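Local coordinates for protein TatD-related deoxyribonuclease (Thermotoga maritima, PDB 1J6O) that probably cleaves DNA as a metal-dependent hydrolase acting on ester bonds, at residues I41-V47 / R66-S70; N133-V137 / L156-V162; V201-L206 / I240-V246. Numbering follows the deposited sequence.

Interaction 1 of 3, residues I41-V47 / R66-S70; sequences IEFVVNV and RIFCS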
loop_
_atom_site.group_PDB
_atom_site.type_symbol
_atom_site.label_atom_id
_atom_site.label_comp_id
_atom_site.label_asym_id
_atom_site.label_seq_id
_atom_site.Cartn_x
_atom_site.Cartn_y
_atom_site.Cartn_z
ATOM N N ILE A 41 -8.486 14.380 -1.338
ATOM C CA ILE A 41 -7.755 13.253 -0.779
ATOM C C ILE A 41 -8.145 13.253 0.700
ATOM O O ILE A 41 -7.741 14.154 1.447
ATOM C CB ILE A 41 -6.210 13.443 -0.885
ATOM C CG1 ILE A 41 -5.759 13.500 -2.354
ATOM C CG2 ILE A 41 -5.518 12.291 -0.146
ATOM C CD1 ILE A 41 -6.077 12.246 -3.166
ATOM N N GLU A 42 -8.922 12.260 1.130
ATOM C CA GLU A 42 -9.351 12.185 2.531
ATOM C C GLU A 42 -8.208 11.910 3.513
ATOM O O GLU A 42 -8.156 12.489 4.611
ATOM C CB GLU A 42 -10.437 11.147 2.646
ATOM C CG GLU A 42 -11.062 11.045 3.987
ATOM C CD GLU A 42 -12.254 10.137 3.937
ATOM O OE1 GLU A 42 -13.192 10.443 3.165
ATOM O OE2 GLU A 42 -12.248 9.121 4.663
ATOM N N PHE A 43 -7.334 10.968 3.159
ATOM C CA PHE A 43 -6.177 10.641 4.001
ATOM C C PHE A 43 -5.257 9.790 3.193
ATOM O O PHE A 43 -5.612 9.336 2.090
ATOM C CB PHE A 43 -6.530 9.918 5.340
ATOM C CG PHE A 43 -6.981 8.470 5.207
ATOM C CD1 PHE A 43 -8.328 8.159 5.039
ATOM C CD2 PHE A 43 -6.064 7.413 5.332
ATOM C CE1 PHE A 43 -8.754 6.831 4.999
ATOM C CE2 PHE A 43 -6.480 6.087 5.297
ATOM C CZ PHE A 43 -7.811 5.785 5.131
ATOM N N VAL A 44 -4.039 9.631 3.683
ATOM C CA VAL A 44 -3.101 8.792 2.953
ATOM C C VAL A 44 -2.393 7.915 3.966
ATOM O O VAL A 44 -2.307 8.268 5.160
ATOM C CB VAL A 44 -2.013 9.601 2.158
ATOM C CG1 VAL A 44 -2.642 10.757 1.391
ATOM C CG2 VAL A 44 -0.894 10.028 3.081
ATOM N N VAL A 45 -1.920 6.761 3.509
ATOM C CA VAL A 45 -1.208 5.870 4.409
ATOM C C VAL A 45 0.233 6.002 3.899
ATOM O O VAL A 45 0.527 5.580 2.779
ATOM C CB VAL A 45 -1.645 4.424 4.274
ATOM C CG1 VAL A 45 -0.730 3.545 5.177
ATOM C CG2 VAL A 45 -3.129 4.275 4.675
ATOM N N ASN A 46 1.090 6.628 4.707
ATOM C CA ASN A 46 2.496 6.848 4.345
ATOM C C ASN A 46 3.313 5.667 4.851
ATOM O O ASN A 46 3.380 5.401 6.033
ATOM C CB ASN A 46 2.958 8.165 4.937
ATOM C CG ASN A 46 4.063 8.760 4.157
ATOM O OD1 ASN A 46 3.862 9.231 3.027
ATOM N ND2 ASN A 46 5.253 8.731 4.726
ATOM N N VAL A 47 3.985 5.020 3.913
ATOM C CA VAL A 47 4.775 3.834 4.159
ATOM C C VAL A 47 6.291 3.888 4.265
ATOM O O VAL A 47 6.950 4.414 3.377
ATOM C CB VAL A 47 4.424 2.823 3.022
ATOM C CG1 VAL A 47 4.917 1.452 3.372
ATOM C CG2 VAL A 47 2.889 2.788 2.798
ATOM N N ARG A 66 -4.245 14.177 8.198
ATOM C CA ARG A 66 -4.599 13.315 7.063
ATOM C C ARG A 66 -3.584 12.261 6.668
ATOM O O ARG A 66 -3.786 11.524 5.681
ATOM C CB ARG A 66 -4.921 14.171 5.844
ATOM C CG ARG A 66 -6.158 15.031 6.083
ATOM C CD ARG A 66 -6.553 15.791 4.841
ATOM N NE ARG A 66 -7.745 16.590 5.137
ATOM C CZ ARG A 66 -8.870 16.556 4.435
ATOM N NH1 ARG A 66 -8.986 15.767 3.369
ATOM N NH2 ARG A 66 -9.907 17.286 4.832
ATOM N N ILE A 67 -2.510 12.163 7.448
ATOM C CA ILE A 67 -1.487 11.173 7.152
ATOM C C ILE A 67 -1.359 10.161 8.294
ATOM O O ILE A 67 -1.265 10.552 9.467
ATOM C CB ILE A 67 -0.115 11.841 6.956
ATOM C CG1 ILE A 67 -0.179 12.842 5.779
ATOM C CG2 ILE A 67 0.931 10.782 6.634
ATOM C CD1 ILE A 67 1.109 13.658 5.652
ATOM N N PHE A 68 -1.420 8.877 7.945
ATOM C CA PHE A 68 -1.286 7.794 8.913
ATOM C C PHE A 68 -0.015 7.109 8.445
ATOM O O PHE A 68 0.428 7.323 7.304
ATOM C CB PHE A 68 -2.498 6.866 8.912
ATOM C CG PHE A 68 -3.726 7.562 9.393
ATOM C CD1 PHE A 68 -4.520 8.291 8.505
ATOM C CD2 PHE A 68 -4.017 7.594 10.753
ATOM C CE1 PHE A 68 -5.604 9.060 8.969
ATOM C CE2 PHE A 68 -5.095 8.355 11.237
ATOM C CZ PHE A 68 -5.885 9.086 10.337
ATOM N N CYS A 69 0.530 6.242 9.286
ATOM C CA CYS A 69 1.775 5.562 8.972
ATOM C C CYS A 69 1.827 4.026 8.980
ATOM O O CYS A 69 1.060 3.384 9.689
ATOM C CB CYS A 69 2.780 6.088 10.025
ATOM S SG CYS A 69 4.498 5.563 9.967
ATOM N N SER A 70 2.714 3.458 8.153
ATOM C CA SER A 70 2.901 2.008 8.095
ATOM C C SER A 70 4.404 1.901 8.307
ATOM O O SER A 70 5.174 2.629 7.652
ATOM C CB SER A 70 2.556 1.401 6.734
ATOM O OG SER A 70 2.679 -0.013 6.800
#

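Interaction 2 of 3, residues N133-V137 / L156-V162; sequences NLPLV and LPEKRGV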
loop_
_atom_site.group_PDB
_atom_site.type_symbol
_atom_site.label_atom_id
_atom_site.label_comp_id
_atom_site.label_asym_id
_atom_site.label_seq_id
_atom_site.Cartn_x
_atom_site.Cartn_y
_atom_site.Cartn_z
ATOM N N ASN A 133 -2.243 -6.967 15.871
ATOM C CA ASN A 133 -3.524 -6.935 15.216
ATOM C C ASN A 133 -3.615 -5.771 14.224
ATOM O O ASN A 133 -4.652 -5.120 14.096
ATOM C CB ASN A 133 -4.637 -6.843 16.240
ATOM C CG ASN A 133 -5.923 -7.376 15.709
ATOM O OD1 ASN A 133 -5.935 -8.115 14.714
ATOM N ND2 ASN A 133 -7.028 -7.026 16.363
ATOM N N LEU A 134 -2.506 -5.494 13.546
ATOM C CA LEU A 134 -2.441 -4.418 12.548
ATOM C C LEU A 134 -2.440 -5.061 11.156
ATOM O O LEU A 134 -1.879 -6.139 10.964
ATOM C CB LEU A 134 -1.146 -3.609 12.706
ATOM C CG LEU A 134 -1.024 -2.673 13.907
ATOM C CD1 LEU A 134 0.382 -2.047 13.919
ATOM C CD2 LEU A 134 -2.122 -1.578 13.850
ATOM N N PRO A 135 -3.088 -4.416 10.171
ATOM C CA PRO A 135 -3.142 -4.940 8.804
ATOM C C PRO A 135 -1.759 -4.843 8.182
ATOM O O PRO A 135 -0.923 -4.045 8.616
ATOM C CB PRO A 135 -4.179 -4.033 8.128
ATOM C CG PRO A 135 -4.041 -2.765 8.831
ATOM C CD PRO A 135 -3.912 -3.197 10.293
ATOM N N LEU A 136 -1.512 -5.683 7.188
ATOM C CA LEU A 136 -0.240 -5.695 6.504
ATOM C C LEU A 136 -0.320 -4.967 5.173
ATOM O O LEU A 136 -1.342 -5.013 4.507
ATOM C CB LEU A 136 0.196 -7.147 6.233
ATOM C CG LEU A 136 0.671 -7.926 7.460
ATOM C CD1 LEU A 136 0.324 -9.411 7.334
ATOM C CD2 LEU A 136 2.176 -7.711 7.605
ATOM N N VAL A 137 0.765 -4.272 4.823
ATOM C CA VAL A 137 0.887 -3.537 3.571
ATOM C C VAL A 137 1.954 -4.432 2.922
ATOM O O VAL A 137 3.132 -4.330 3.242
ATOM C CB VAL A 137 1.405 -2.105 3.819
ATOM C CG1 VAL A 137 1.897 -1.485 2.543
ATOM C CG2 VAL A 137 0.261 -1.274 4.407
ATOM N N LEU A 156 -2.768 -14.698 10.640
ATOM C CA LEU A 156 -2.857 -13.326 10.150
ATOM C C LEU A 156 -3.743 -12.422 10.993
ATOM O O LEU A 156 -4.642 -12.883 11.691
ATOM C CB LEU A 156 -3.400 -13.331 8.734
ATOM C CG LEU A 156 -2.563 -14.126 7.752
ATOM C CD1 LEU A 156 -3.266 -14.161 6.418
ATOM C CD2 LEU A 156 -1.196 -13.497 7.631
ATOM N N PRO A 157 -3.509 -11.102 10.919
ATOM C CA PRO A 157 -4.318 -10.152 11.688
ATOM C C PRO A 157 -5.749 -10.218 11.159
ATOM O O PRO A 157 -5.953 -10.579 9.994
ATOM C CB PRO A 157 -3.682 -8.800 11.370
ATOM C CG PRO A 157 -2.323 -9.130 10.843
ATOM C CD PRO A 157 -2.516 -10.402 10.084
ATOM N N GLU A 158 -6.715 -9.860 12.009
ATOM C CA GLU A 158 -8.145 -9.860 11.666
ATOM C C GLU A 158 -8.320 -9.227 10.292
ATOM O O GLU A 158 -8.871 -9.842 9.374
ATOM C CB GLU A 158 -8.938 -9.059 12.706
ATOM C CG GLU A 158 -8.984 -9.708 14.090
ATOM C CD GLU A 158 -9.453 -8.751 15.182
ATOM O OE1 GLU A 158 -9.590 -7.538 14.911
ATOM O OE2 GLU A 158 -9.677 -9.212 16.323
ATOM N N LYS A 159 -7.870 -7.985 10.168
ATOM C CA LYS A 159 -7.950 -7.252 8.904
ATOM C C LYS A 159 -6.609 -7.635 8.277
ATOM O O LYS A 159 -5.582 -7.085 8.652
ATOM C CB LYS A 159 -7.961 -5.740 9.158
ATOM C CG LYS A 159 -9.133 -5.215 9.971
ATOM C CD LYS A 159 -10.171 -4.576 9.058
ATOM C CE LYS A 159 -11.375 -4.074 9.843
ATOM N NZ LYS A 159 -10.961 -3.129 10.910
ATOM N N ARG A 160 -6.615 -8.579 7.351
ATOM C CA ARG A 160 -5.387 -9.028 6.701
ATOM C C ARG A 160 -4.544 -7.887 6.128
ATOM O O ARG A 160 -3.340 -7.761 6.437
ATOM C CB ARG A 160 -5.738 -10.022 5.606
ATOM C CG ARG A 160 -6.713 -11.094 6.085
ATOM C CD ARG A 160 -6.092 -12.459 6.078
ATOM N NE ARG A 160 -7.043 -13.490 6.494
ATOM C CZ ARG A 160 -7.497 -13.639 7.734
ATOM N NH1 ARG A 160 -7.097 -12.823 8.705
ATOM N NH2 ARG A 160 -8.338 -14.627 8.003
ATOM N N GLY A 161 -5.163 -7.073 5.285
ATOM C CA GLY A 161 -4.428 -5.964 4.695
ATOM C C GLY A 161 -4.599 -5.778 3.200
ATOM O O GLY A 161 -5.647 -6.063 2.609
ATOM N N VAL A 162 -3.528 -5.311 2.576
ATOM C CA VAL A 162 -3.530 -5.062 1.155
ATOM C C VAL A 162 -2.286 -5.557 0.463
ATOM O O VAL A 162 -1.188 -5.448 1.016
ATOM C CB VAL A 162 -3.566 -3.540 0.909
ATOM C CG1 VAL A 162 -3.738 -3.255 -0.539
ATOM C CG2 VAL A 162 -4.682 -2.884 1.774
#

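Interaction 3 of 3, residues V201-L206 / I240-V246; sequences VKRVGL and ISQVLGV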
loop_
_atom_site.group_PDB
_atom_site.type_symbol
_atom_site.label_atom_id
_atom_site.label_comp_id
_atom_site.label_asym_id
_atom_site.label_seq_id
_atom_site.Cartn_x
_atom_site.Cartn_y
_atom_site.Cartn_z
ATOM N N VAL A 201 -9.035 -5.855 -12.882
ATOM C CA VAL A 201 -9.892 -4.937 -12.157
ATOM C C VAL A 201 -11.348 -5.202 -12.556
ATOM O O VAL A 201 -12.254 -5.180 -11.719
ATOM C CB VAL A 201 -9.541 -3.465 -12.489
ATOM C CG1 VAL A 201 -10.631 -2.558 -11.989
ATOM C CG2 VAL A 201 -8.227 -3.087 -11.816
ATOM N N LYS A 202 -11.557 -5.464 -13.843
ATOM C CA LYS A 202 -12.899 -5.730 -14.351
ATOM C C LYS A 202 -13.543 -6.965 -13.704
ATOM O O LYS A 202 -14.732 -6.952 -13.359
ATOM C CB LYS A 202 -12.844 -5.889 -15.877
ATOM C CG LYS A 202 -14.198 -5.765 -16.585
ATOM C CD LYS A 202 -13.996 -5.551 -18.090
ATOM C CE LYS A 202 -15.326 -5.553 -18.864
ATOM N NZ LYS A 202 -15.126 -5.304 -20.342
ATOM N N ARG A 203 -12.748 -8.014 -13.532
ATOM C CA ARG A 203 -13.208 -9.272 -12.934
ATOM C C ARG A 203 -13.389 -9.223 -11.431
ATOM O O ARG A 203 -14.312 -9.832 -10.883
ATOM C CB ARG A 203 -12.210 -10.402 -13.218
ATOM C CG ARG A 203 -11.868 -10.656 -14.685
ATOM C CD ARG A 203 -12.963 -11.416 -15.408
ATOM N NE ARG A 203 -13.127 -12.783 -14.903
ATOM C CZ ARG A 203 -12.218 -13.750 -15.029
ATOM N NH1 ARG A 203 -11.062 -13.517 -15.640
ATOM N NH2 ARG A 203 -12.472 -14.964 -14.557
ATOM N N VAL A 204 -12.502 -8.505 -10.754
ATOM C CA VAL A 204 -12.569 -8.406 -9.303
ATOM C C VAL A 204 -13.638 -7.468 -8.752
ATOM O O VAL A 204 -14.292 -7.779 -7.758
ATOM C CB VAL A 204 -11.190 -8.004 -8.741
ATOM C CG1 VAL A 204 -11.278 -7.787 -7.248
ATOM C CG2 VAL A 204 -10.172 -9.112 -9.059
ATOM N N GLY A 205 -13.801 -6.307 -9.371
ATOM C CA GLY A 205 -14.809 -5.399 -8.876
ATOM C C GLY A 205 -14.365 -4.519 -7.723
ATOM O O GLY A 205 -13.303 -4.721 -7.133
ATOM N N LEU A 206 -15.224 -3.568 -7.375
ATOM C CA LEU A 206 -14.947 -2.631 -6.305
ATOM C C LEU A 206 -14.891 -3.112 -4.866
ATOM O O LEU A 206 -14.319 -2.437 -4.023
ATOM C CB LEU A 206 -15.926 -1.458 -6.390
ATOM C CG LEU A 206 -15.810 -0.550 -7.628
ATOM C CD1 LEU A 206 -16.855 0.552 -7.516
ATOM C CD2 LEU A 206 -14.426 0.096 -7.713
ATOM N N ILE A 240 -10.503 3.274 -13.684
ATOM C CA ILE A 240 -11.279 2.214 -13.044
ATOM C C ILE A 240 -12.755 2.365 -13.338
ATOM O O ILE A 240 -13.431 1.377 -13.640
ATOM C CB ILE A 240 -11.055 2.192 -11.519
ATOM C CG1 ILE A 240 -9.596 1.793 -11.238
ATOM C CG2 ILE A 240 -12.032 1.217 -10.835
ATOM C CD1 ILE A 240 -9.219 1.883 -9.751
ATOM N N SER A 241 -13.259 3.588 -13.259
ATOM C CA SER A 241 -14.673 3.827 -13.528
ATOM C C SER A 241 -15.020 3.477 -14.983
ATOM O O SER A 241 -16.083 2.906 -15.272
ATOM C CB SER A 241 -15.026 5.291 -13.241
ATOM O OG SER A 241 -14.467 6.176 -14.206
ATOM N N GLN A 242 -14.118 3.783 -15.904
ATOM C CA GLN A 242 -14.396 3.485 -17.302
ATOM C C GLN A 242 -14.370 1.989 -17.568
ATOM O O GLN A 242 -15.234 1.447 -18.266
ATOM C CB GLN A 242 -13.385 4.205 -18.188
ATOM C CG GLN A 242 -13.441 5.697 -17.967
ATOM C CD GLN A 242 -12.370 6.445 -18.697
ATOM O OE1 GLN A 242 -11.279 5.919 -18.942
ATOM N NE2 GLN A 242 -12.659 7.696 -19.037
ATOM N N VAL A 243 -13.388 1.308 -16.998
ATOM C CA VAL A 243 -13.293 -0.129 -17.207
ATOM C C VAL A 243 -14.471 -0.891 -16.594
ATOM O O VAL A 243 -14.896 -1.932 -17.128
ATOM C CB VAL A 243 -11.963 -0.680 -16.631
ATOM C CG1 VAL A 243 -12.042 -2.206 -16.472
ATOM C CG2 VAL A 243 -10.789 -0.310 -17.563
ATOM N N LEU A 244 -15.005 -0.384 -15.485
ATOM C CA LEU A 244 -16.125 -1.040 -14.818
ATOM C C LEU A 244 -17.471 -0.516 -15.262
ATOM O O LEU A 244 -18.501 -1.057 -14.867
ATOM C CB LEU A 244 -16.028 -0.862 -13.307
ATOM C CG LEU A 244 -14.874 -1.591 -12.616
ATOM C CD1 LEU A 244 -14.826 -1.152 -11.169
ATOM C CD2 LEU A 244 -15.067 -3.086 -12.716
ATOM N N GLY A 245 -17.454 0.539 -16.065
ATOM C CA GLY A 245 -18.693 1.121 -16.535
ATOM C C GLY A 245 -19.542 1.686 -15.405
ATOM O O GLY A 245 -20.774 1.532 -15.420
ATOM N N VAL A 246 -18.915 2.335 -14.419
ATOM C CA VAL A 246 -19.662 2.911 -13.299
ATOM C C VAL A 246 -19.244 4.365 -13.029
ATOM O O VAL A 246 -18.193 4.816 -13.484
ATOM C CB VAL A 246 -19.493 2.071 -11.985
ATOM C CG1 VAL A 246 -19.862 0.614 -12.246
ATOM C CG2 VAL A 246 -18.057 2.167 -11.455
HETATM O O HOH W 1 -14.508 -2.646 -20.055
#

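Interaction 1 of 3, residues I41-V47 / R66-S70
Strands 41-47 and 67-70 run side by side in parallel, their short axes 4.5 Å apart and inclined by 32°. Main-chain hydrogen bonds form the ladder. Val44 N donates to Arg66 O at 2.8 Å, and Phe68 N to Val44 O at 3.0 Å. Asn46 N then donates to Phe68 O at 2.8 Å, and Ser70 N to Asn46 O at 3.0 Å. On strand 41-47, Val44 and Asn46 use both N and O, the alternation expected of parallel pairing. A side chain adds one more bond: Arg66 NH1 reaches Ile41 O at 2.8 Å, while Arg66 NH2 forms a salt bridge with Glu37.

The aromatic pair Phe43 and Phe68 packs in an offset edge-to-face stack. The edge of Phe68 points at the face of Phe43, with centroids 5.5 Å apart and planes at 88°. Leu264 of helix 248-264 touches both rings.

Side chains alternate between the two faces of the sheet. Val44 CG2 lies 4.0 Å from Ile67 CG1, and on the same face Asn46 CB lies 3.7 Å from Ile67 CG2. Val45, Phe68, Val47 and Ser70 point to the other face, where Val47 CG1 is 4.1 Å from Ser70 CB. There the side chain of Val47 lies close to His17 and Glu103, both predicted metal ligands. Helix 51-61 joins the two strands, giving a beta-alpha-beta crossover of the TIM-barrel type.

Interaction 2 of 3, residues N133-V137 / L156-V162
Two backbone hydrogen bonds hold the strand starts together. Leu136 N donates to Arg160 O at 2.9 Å, and Val162 N donates to Leu136 O at 2.9 Å. A second polar link lies before the strands. Asn133 ND2 donates to Glu158 OE1 at 3.0 Å, and Glu158 N makes a weak bond of 3.3 Å to Asn133 OD1. Asn133 ND2 also bonds to the main-chain oxygen of Glu268. Asn133 has positive phi and is the C-prime residue of the Schellman motif that ends helix 115-132.

The pairing is parallel, Leu136 with Gly161 and Val137 with Val162. It belongs to a beta-alpha-beta unit of the TIM-barrel fold, in which helix 144-153 makes the crossover. Gly161 is tightly placed: its CA lies 3.2 Å from Leu136 O, and a side chain there would clash with that oxygen. Its backbone angles alone also call for glycine.

Prolines pack beside the ladder. Pro157 CG sits 3.0 Å from Leu134 O, and Pro157 CD is 4.1 Å from Leu136 CD1. Pro135 CB meets Lys159 CB at 4.3 Å. Farther out, Leu136 CD1 approaches Leu156 CD2 at 4.4 Å. Val137 and Val162 point to the sheet face that meets Phe263 of helix 248-264.

Interaction 3 of 3, residues V201-L206 / I240-V246
Leu244 lies over the last turn of helix 195-204. Its CD2 atom is 3.6 Å from Val201 O and 3.8 Å from Lys202 CA. The same methyl, Leu244 CD2, is 4.5 Å from Gly205 CA. The other methyl, Leu244 CD1, meets Leu206 CD2 at 3.7 Å. One leucine thus bridges the helix end and the residues that follow it.

Ile240 continues the apolar patch: Ile240 CG2 is 4.2 Å from Val201 CG1 and 4.1 Å from Leu206 CD2. Val201 and Ile240 also touch Ile185 of strand 181-185, so this part of the contact reaches the sheet.

The contact joins the C-terminal ends of two helices in a TIM-barrel fold, 195-204 and 233-244. Both helices are followed by a glycine with positive phi. Gly245 is the C-prime residue of a Schellman motif: Val246 N bonds to Ser241 O at 3.0 Å, and Gly245 N makes a weak 3.3 Å bond to Gln242 O. At Gly205 the backbone angles by themselves call for glycine, and Gly205 N bonds to Val201 O at 3.0 Å.

No direct hydrogen bond crosses between the segments. One water does bridge them: Lys202 NZ donates to it at 2.7 Å, and it donates to Val243 O at 3.0 Å. Nearer the backbone, Lys202 CB packs on Val243 CG1 at 3.8 Å. Leu206 CD1 meets Val246 CG2 at 4.4 Å. Leu206 also touches Ala254 of helix 248-264.

The three contacts follow one another along the chain without nesting. Interactions 1 and 2 each join neighbouring strands of the same parallel sheet, and strand 98-107 lies between the two pairs. Their centres are 16 Å apart, but they touch: Ser70 OG is 3.6 Å from Val137 CG2, and Val47 CG1 is 4.3 Å from Val137 CG1. Val47 and Val137 both lie near His17 and Glu103, so the two contacts meet beside the predicted metal site. Interaction 3 joins two helices away from that site, with its centre about 24 and 25 Å from those of interactions 1 and 2. Helix 248-264 touches side chains of all three.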